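PDB 6SJ9: proteasome accessory factor B/C (PafBC) from Paenarthrobacter aurescens, which probably regulates transcription in the bacterial DNA damage response, joining winged helix-turn-helix DNA-binding modules to WYL domains of Sm-like fold. Local coordinates for residues Q504-R514 / F549-N560. Numbering follows the deposited sequence.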
ATOM      1  N   GLN A 504      26.338 -22.641  -2.430  1.00 36.32           N
ATOM      2  CA  GLN A 504      26.429 -21.527  -1.502  1.00 39.15           C
ATOM      3  C   GLN A 504      27.432 -20.480  -2.008  1.00 40.80           C
ATOM      4  O   GLN A 504      28.404 -20.793  -2.712  1.00 41.36           O
ATOM      5  CB  GLN A 504      26.853 -22.057  -0.130  1.00 41.18           C
ATOM      6  CG  GLN A 504      26.111 -21.460   0.973  1.00 46.24           C
ATOM      7  CD  GLN A 504      26.486 -22.020   2.327  1.00 44.91           C
ATOM      8  OE1 GLN A 504      27.615 -21.929   2.732  1.00 44.56           O
ATOM      9  NE2 GLN A 504      25.517 -22.595   3.026  1.00 44.45           N
ATOM     10  N   LEU A 505      27.205 -19.223  -1.628  1.00 37.64           N
ATOM     11  CA  LEU A 505      28.079 -18.126  -2.032  1.00 39.48           C
ATOM     12  C   LEU A 505      28.613 -17.406  -0.807  1.00 35.31           C
ATOM     13  O   LEU A 505      27.896 -17.181   0.164  1.00 38.62           O
ATOM     14  CB  LEU A 505      27.338 -17.109  -2.934  1.00 37.33           C
ATOM     15  CG  LEU A 505      26.924 -17.645  -4.322  1.00 35.91           C
ATOM     16  CD1 LEU A 505      26.055 -16.663  -5.087  1.00 34.90           C
ATOM     17  CD2 LEU A 505      28.212 -17.826  -5.171  1.00 33.00           C
ATOM     18  N   ARG A 506      29.861 -17.021  -0.889  1.00 35.84           N
ATOM     19  CA  ARG A 506      30.431 -16.034   0.006  1.00 32.50           C
ATOM     20  C   ARG A 506      30.182 -14.658  -0.600  1.00 34.94           C
ATOM     21  O   ARG A 506      30.702 -14.362  -1.670  1.00 39.37           O
ATOM     22  CB  ARG A 506      31.935 -16.222   0.147  1.00 33.44           C
ATOM     23  CG  ARG A 506      32.595 -15.311   1.202  1.00 58.99           C
ATOM     24  CD  ARG A 506      32.105 -15.640   2.584  1.00 61.17           C
ATOM     25  NE  ARG A 506      32.934 -15.041   3.642  1.00 63.49           N
ATOM     26  CZ  ARG A 506      32.605 -15.065   4.925  1.00 56.70           C
ATOM     27  NH1 ARG A 506      31.477 -15.667   5.290  1.00 48.55           N
ATOM     28  NH2 ARG A 506      33.402 -14.491   5.827  1.00 62.08           N
ATOM     29  N   LEU A 507      29.435 -13.821   0.112  1.00 35.45           N
ATOM     30  CA  LEU A 507      29.021 -12.507  -0.353  1.00 36.60           C
ATOM     31  C   LEU A 507      29.726 -11.434   0.469  1.00 37.80           C
ATOM     32  O   LEU A 507      29.760 -11.498   1.713  1.00 38.89           O
ATOM     33  CB  LEU A 507      27.502 -12.348  -0.232  1.00 36.60           C
ATOM     34  CG  LEU A 507      27.010 -10.912  -0.274  1.00 35.27           C
ATOM     35  CD1 LEU A 507      27.223 -10.288  -1.692  1.00 35.15           C
ATOM     36  CD2 LEU A 507      25.520 -10.936   0.176  1.00 34.85           C
ATOM     37  N   ARG A 508      30.301 -10.474  -0.221  1.00 34.50           N
ATOM     38  CA  ARG A 508      30.791  -9.228   0.364  1.00 40.27           C
ATOM     39  C   ARG A 508      29.862  -8.117  -0.101  1.00 38.63           C
ATOM     40  O   ARG A 508      29.744  -7.871  -1.297  1.00 35.25           O
ATOM     41  CB  ARG A 508      32.230  -8.954  -0.037  1.00 40.96           C
ATOM     42  CG  ARG A 508      33.199  -9.862   0.771  1.00 44.46           C
ATOM     43  CD  ARG A 508      34.574  -9.585   0.262  1.00 51.81           C
ATOM     44  NE  ARG A 508      35.531 -10.522   0.769  1.00 63.59           N
ATOM     45  CZ  ARG A 508      36.714 -10.690   0.193  1.00 72.05           C
ATOM     46  NH1 ARG A 508      37.007  -9.975  -0.897  1.00 72.72           N
ATOM     47  NH2 ARG A 508      37.591 -11.555   0.701  1.00 73.57           N
ATOM     48  N   TYR A 509      29.126  -7.526   0.824  1.00 40.46           N
ATOM     49  CA  TYR A 509      28.027  -6.633   0.483  1.00 43.00           C
ATOM     50  C   TYR A 509      28.406  -5.247   0.983  1.00 45.90           C
ATOM     51  O   TYR A 509      28.696  -5.100   2.160  1.00 44.96           O
ATOM     52  CB  TYR A 509      26.746  -7.126   1.142  1.00 41.08           C
ATOM     53  CG  TYR A 509      25.479  -6.473   0.653  1.00 38.85           C
ATOM     54  CD1 TYR A 509      25.084  -6.602  -0.667  1.00 36.03           C
ATOM     55  CD2 TYR A 509      24.639  -5.780   1.530  1.00 40.50           C
ATOM     56  CE1 TYR A 509      23.900  -6.035  -1.156  1.00 34.18           C
ATOM     57  CE2 TYR A 509      23.444  -5.171   1.038  1.00 43.09           C
ATOM     58  CZ  TYR A 509      23.091  -5.314  -0.306  1.00 38.61           C
ATOM     59  OH  TYR A 509      21.902  -4.791  -0.816  1.00 43.71           O
ATOM     60  N   PHE A 510      28.410  -4.245   0.087  1.00 47.78           N
ATOM     61  CA  PHE A 510      28.680  -2.860   0.478  1.00 49.22           C
ATOM     62  C   PHE A 510      27.630  -2.338   1.460  1.00 45.27           C
ATOM     63  O   PHE A 510      26.445  -2.612   1.337  1.00 43.61           O
ATOM     64  CB  PHE A 510      28.686  -1.924  -0.736  1.00 44.32           C
ATOM     65  CG  PHE A 510      29.928  -1.997  -1.561  1.00 45.39           C
ATOM     66  CD1 PHE A 510      31.135  -1.640  -1.044  1.00 47.79           C
ATOM     67  CD2 PHE A 510      29.846  -2.381  -2.900  1.00 47.92           C
ATOM     68  CE1 PHE A 510      32.261  -1.717  -1.799  1.00 51.43           C
ATOM     69  CE2 PHE A 510      30.943  -2.432  -3.670  1.00 50.89           C
ATOM     70  CZ  PHE A 510      32.168  -2.104  -3.117  1.00 54.71           C
ATOM     71  N   SER A 511      28.077  -1.568   2.431  1.00 47.18           N
ATOM     72  CA  SER A 511      27.161  -0.791   3.243  1.00 53.40           C
ATOM     73  C   SER A 511      26.529   0.327   2.401  1.00 56.50           C
ATOM     74  O   SER A 511      26.918   0.582   1.257  1.00 53.63           O
ATOM     75  CB  SER A 511      27.902  -0.184   4.416  1.00 51.59           C
ATOM     76  OG  SER A 511      28.820   0.732   3.837  1.00 55.63           O
ATOM     77  N   LEU A 512      25.553   1.021   2.988  1.00 60.56           N
ATOM     78  CA  LEU A 512      24.859   2.063   2.230  1.00 62.04           C
ATOM     79  C   LEU A 512      25.833   3.091   1.654  1.00 58.67           C
ATOM     80  O   LEU A 512      25.794   3.383   0.456  1.00 54.92           O
ATOM     81  CB  LEU A 512      23.812   2.747   3.114  1.00 63.64           C
ATOM     82  CG  LEU A 512      22.912   3.784   2.430  1.00 64.52           C
ATOM     83  CD1 LEU A 512      22.368   3.272   1.081  1.00 61.21           C
ATOM     84  CD2 LEU A 512      21.752   4.124   3.358  1.00 66.57           C
ATOM     85  N   GLN A 513      26.784   3.565   2.467  1.00 61.12           N
ATOM     86  CA  GLN A 513      27.793   4.528   2.026  1.00 65.74           C
ATOM     87  C   GLN A 513      28.887   3.945   1.132  1.00 63.57           C
ATOM     88  O   GLN A 513      29.703   4.729   0.603  1.00 60.19           O
ATOM     89  CB  GLN A 513      28.446   5.188   3.249  1.00 73.16           C
ATOM     90  CG  GLN A 513      27.466   6.038   4.024  1.00 81.16           C
ATOM     91  CD  GLN A 513      26.858   7.159   3.182  1.00 87.24           C
ATOM     92  OE1 GLN A 513      27.546   7.796   2.377  1.00 90.98           O
ATOM     93  NE2 GLN A 513      25.546   7.365   3.328  1.00 87.61           N
ATOM     94  N   ARG A 514      28.994   2.615   1.044  1.00 58.62           N
ATOM     95  CA  ARG A 514      29.987   1.864   0.270  1.00 59.86           C
ATOM     96  C   ARG A 514      31.417   2.011   0.787  1.00 61.07           C
ATOM     97  O   ARG A 514      32.376   1.647   0.091  1.00 65.12           O
ATOM     98  CB  ARG A 514      29.927   2.261  -1.205  1.00 63.07           C
ATOM     99  CG  ARG A 514      28.510   2.143  -1.745  1.00 66.79           C
ATOM    100  CD  ARG A 514      28.444   2.609  -3.178  1.00 67.31           C
ATOM    101  NE  ARG A 514      29.172   1.687  -4.041  1.00 69.42           N
ATOM    102  CZ  ARG A 514      28.629   0.615  -4.614  1.00 67.15           C
ATOM    103  NH1 ARG A 514      27.345   0.331  -4.416  1.00 65.09           N
ATOM    104  NH2 ARG A 514      29.377  -0.156  -5.396  1.00 65.65           N
ATOM    105  N   PHE A 549      18.866  -8.632  -1.219  1.00 37.36           N
ATOM    106  CA  PHE A 549      20.016  -7.776  -1.437  1.00 36.13           C
ATOM    107  C   PHE A 549      19.911  -7.109  -2.804  1.00 40.86           C
ATOM    108  O   PHE A 549      19.320  -7.660  -3.742  1.00 42.53           O
ATOM    109  CB  PHE A 549      21.311  -8.624  -1.384  1.00 37.18           C
ATOM    110  CG  PHE A 549      21.545  -9.368  -0.030  1.00 37.43           C
ATOM    111  CD1 PHE A 549      21.125 -10.675   0.147  1.00 37.01           C
ATOM    112  CD2 PHE A 549      22.253  -8.767   0.992  1.00 36.01           C
ATOM    113  CE1 PHE A 549      21.393 -11.374   1.362  1.00 34.71           C
ATOM    114  CE2 PHE A 549      22.516  -9.437   2.220  1.00 36.51           C
ATOM    115  CZ  PHE A 549      22.074 -10.724   2.408  1.00 34.49           C
ATOM    116  N   ARG A 550      20.552  -5.958  -2.926  1.00 43.12           N
ATOM    117  CA  ARG A 550      20.642  -5.238  -4.189  1.00 43.35           C
ATOM    118  C   ARG A 550      21.871  -5.712  -4.945  1.00 43.43           C
ATOM    119  O   ARG A 550      22.982  -5.670  -4.404  1.00 44.85           O
ATOM    120  CB  ARG A 550      20.741  -3.723  -3.964  1.00 40.65           C
ATOM    121  CG  ARG A 550      19.460  -3.067  -3.386  1.00 44.48           C
ATOM    122  CD  ARG A 550      19.627  -1.557  -3.183  1.00 50.33           C
ATOM    123  NE  ARG A 550      20.013  -0.830  -4.412  1.00 55.39           N
ATOM    124  CZ  ARG A 550      19.140  -0.265  -5.260  1.00 56.04           C
ATOM    125  NH1 ARG A 550      17.828  -0.321  -5.011  1.00 50.02           N
ATOM    126  NH2 ARG A 550      19.576   0.366  -6.365  1.00 55.77           N
ATOM    127  N   LEU A 551      21.669  -6.144  -6.191  1.00 41.25           N
ATOM    128  CA  LEU A 551      22.791  -6.570  -7.017  1.00 43.79           C
ATOM    129  C   LEU A 551      23.836  -5.469  -7.115  1.00 41.56           C
ATOM    130  O   LEU A 551      25.055  -5.735  -7.076  1.00 39.93           O
ATOM    131  CB  LEU A 551      22.297  -6.969  -8.408  1.00 48.75           C
ATOM    132  CG  LEU A 551      23.276  -7.801  -9.237  1.00 48.33           C
ATOM    133  CD1 LEU A 551      23.511  -9.094  -8.542  1.00 49.04           C
ATOM    134  CD2 LEU A 551      22.654  -8.110 -10.575  1.00 50.51           C
ATOM    135  N   ASP A 552      23.386  -4.213  -7.216  1.00 38.68           N
ATOM    136  CA  ASP A 552      24.353  -3.155  -7.432  1.00 42.78           C
ATOM    137  C   ASP A 552      25.046  -2.804  -6.156  1.00 44.48           C
ATOM    138  O   ASP A 552      25.803  -1.836  -6.155  1.00 45.58           O
ATOM    139  CB  ASP A 552      23.714  -1.878  -8.055  1.00 46.25           C
ATOM    140  CG  ASP A 552      22.711  -1.145  -7.132  1.00 51.42           C
ATOM    141  OD1 ASP A 552      22.662  -1.339  -5.891  1.00 53.03           O
ATOM    142  OD2 ASP A 552      21.944  -0.311  -7.677  1.00 56.38           O
ATOM    143  N   ARG A 553      24.810  -3.564  -5.068  1.00 43.59           N
ATOM    144  CA  ARG A 553      25.610  -3.382  -3.856  1.00 47.63           C
ATOM    145  C   ARG A 553      26.543  -4.548  -3.580  1.00 44.36           C
ATOM    146  O   ARG A 553      27.230  -4.539  -2.565  1.00 42.91           O
ATOM    147  CB  ARG A 553      24.727  -3.077  -2.633  1.00 46.45           C
ATOM    148  CG  ARG A 553      24.278  -1.639  -2.784  1.00 51.04           C
ATOM    149  CD  ARG A 553      23.829  -0.916  -1.555  1.00 57.50           C
ATOM    150  NE  ARG A 553      24.255  -1.427  -0.254  1.00 57.08           N
ATOM    151  CZ  ARG A 553      23.527  -1.184   0.827  1.00 52.84           C
ATOM    152  NH1 ARG A 553      22.419  -0.460   0.682  1.00 50.65           N
ATOM    153  NH2 ARG A 553      23.869  -1.637   2.014  1.00 49.07           N
ATOM    154  N   VAL A 554      26.609  -5.526  -4.475  1.00 42.01           N
ATOM    155  CA  VAL A 554      27.546  -6.612  -4.299  1.00 41.79           C
ATOM    156  C   VAL A 554      28.949  -6.107  -4.548  1.00 46.48           C
ATOM    157  O   VAL A 554      29.245  -5.591  -5.630  1.00 48.25           O
ATOM    158  CB  VAL A 554      27.198  -7.761  -5.251  1.00 42.23           C
ATOM    159  CG1 VAL A 554      28.335  -8.797  -5.285  1.00 42.28           C
ATOM    160  CG2 VAL A 554      25.904  -8.389  -4.789  1.00 40.56           C
ATOM    161  N   GLU A 555      29.844  -6.332  -3.591  1.00 51.55           N
ATOM    162  CA  GLU A 555      31.250  -6.077  -3.897  1.00 54.73           C
ATOM    163  C   GLU A 555      31.877  -7.296  -4.541  1.00 51.90           C
ATOM    164  O   GLU A 555      32.571  -7.169  -5.546  1.00 51.44           O
ATOM    165  CB  GLU A 555      32.051  -5.694  -2.662  1.00 58.02           C
ATOM    166  CG  GLU A 555      33.392  -5.050  -3.013  1.00 65.28           C
ATOM    167  CD  GLU A 555      34.559  -6.010  -2.928  1.00 73.08           C
ATOM    168  OE1 GLU A 555      35.503  -5.860  -3.735  1.00 78.48           O
ATOM    169  OE2 GLU A 555      34.553  -6.902  -2.045  1.00 74.82           O
ATOM    170  N   SER A 556      31.590  -8.489  -4.033  1.00 46.85           N
ATOM    171  CA  SER A 556      32.037  -9.666  -4.761  1.00 47.53           C
ATOM    172  C   SER A 556      31.232 -10.850  -4.267  1.00 46.27           C
ATOM    173  O   SER A 556      30.710 -10.849  -3.144  1.00 43.50           O
ATOM    174  CB  SER A 556      33.549  -9.904  -4.582  1.00 49.94           C
ATOM    175  OG  SER A 556      33.786 -10.317  -3.268  1.00 50.01           O
ATOM    176  N   LEU A 557      31.137 -11.863  -5.130  1.00 47.14           N
ATOM    177  CA  LEU A 557      30.454 -13.116  -4.817  1.00 48.86           C
ATOM    178  C   LEU A 557      31.321 -14.233  -5.336  1.00 51.00           C
ATOM    179  O   LEU A 557      31.714 -14.187  -6.508  1.00 50.45           O
ATOM    180  CB  LEU A 557      29.115 -13.205  -5.531  1.00 49.70           C
ATOM    181  CG  LEU A 557      27.983 -12.394  -4.970  1.00 50.24           C
ATOM    182  CD1 LEU A 557      26.948 -12.276  -6.042  1.00 53.79           C
ATOM    183  CD2 LEU A 557      27.431 -13.175  -3.836  1.00 49.86           C
ATOM    184  N   GLU A 558      31.578 -15.246  -4.491  1.00 45.50           N
ATOM    185  CA  GLU A 558      32.380 -16.391  -4.824  1.00 46.24           C
ATOM    186  C   GLU A 558      31.745 -17.617  -4.178  1.00 45.31           C
ATOM    187  O   GLU A 558      31.449 -17.610  -2.969  1.00 40.77           O
ATOM    188  CB  GLU A 558      33.845 -16.302  -4.342  1.00 52.72           C
ATOM    189  CG  GLU A 558      34.479 -14.936  -4.362  1.00 70.80           C
ATOM    190  CD  GLU A 558      35.076 -14.563  -5.725  1.00 83.68           C
ATOM    191  OE1 GLU A 558      34.929 -15.365  -6.683  1.00 88.50           O
ATOM    192  OE2 GLU A 558      35.694 -13.463  -5.835  1.00 86.49           O
ATOM    193  N   PRO A 559      31.715 -18.723  -4.900  1.00 45.22           N
ATOM    194  CA  PRO A 559      31.365 -19.998  -4.267  1.00 41.17           C
ATOM    195  C   PRO A 559      32.314 -20.273  -3.109  1.00 36.75           C
ATOM    196  O   PRO A 559      33.479 -19.901  -3.127  1.00 36.40           O
ATOM    197  CB  PRO A 559      31.554 -21.018  -5.396  1.00 42.48           C
ATOM    198  CG  PRO A 559      31.482 -20.166  -6.703  1.00 50.55           C
ATOM    199  CD  PRO A 559      32.088 -18.845  -6.323  1.00 47.59           C
ATOM    200  N   ASN A 560      31.809 -20.938  -2.103  1.00 38.76           N
ATOM    201  CA  ASN A 560      32.623 -21.338  -0.952  1.00 43.02           C
ATOM    202  C   ASN A 560      32.741 -22.846  -0.876  1.00 42.54           C
ATOM    203  O   ASN A 560      33.131 -23.391   0.161  1.00 37.61           O
ATOM    204  CB  ASN A 560      32.058 -20.796   0.360  1.00 44.08           C
ATOM    205  CG  ASN A 560      30.655 -21.341   0.658  1.00 41.25           C
ATOM    206  OD1 ASN A 560      30.160 -22.223  -0.035  1.00 37.76           O
ATOM    207  ND2 ASN A 560      30.068 -20.882   1.760  1.00 39.42           N
TER
HETATM  208  O   HOH W   1      29.517 -23.269  -3.060  1.00 36.53           O
HETATM  209  O   HOH W   2      33.062 -12.984  -2.012  1.00 43.72           O
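A classic beta bulge marks the antiparallel pairing of strands 504-510 and 554-560 in the Sm-like sheet of the second WYL domain. Leu507 packs against Leu557 on the face that also carries Tyr509 and meets helix 489-501. At the bulge, Glu555 and Ser556 both face Arg508. Arg508 O accepts a bond from Glu555 N (2.8 Å) and a weak one from Ser556 N. Beyond it, the Tyr509 ring packs against Phe549 and Arg553. Its CG lies anti to the backbone N (chi1 -168°). This torsion carries the ring across to residues 549-553. There Tyr509 OH accepts an almost straight bond from Arg550 N (2.8 Å). Phe549 turns its edge onto the Tyr509 face, with planes at 77°, and Leu507 CD2 sits over the Phe549 ring. Replacing Tyr509 by an alanine would probably leave Arg550 N without this acceptor and the Phe549 edge without its ring face. At the far end, Asn560 ND2 meets a lone pair of Gln504 OE1 at 2.8 Å. Arg553 NE and NH2 both grip Phe510 O, at 3.0 and 2.8 Å from that oxygen. Asp584 takes Arg553 NH1 in a salt bridge. The double grip on one carbonyl, with Tyr509 over one face, probably holds the Arg553 guanidinium in place, and Asp584 probably balances its buried charge.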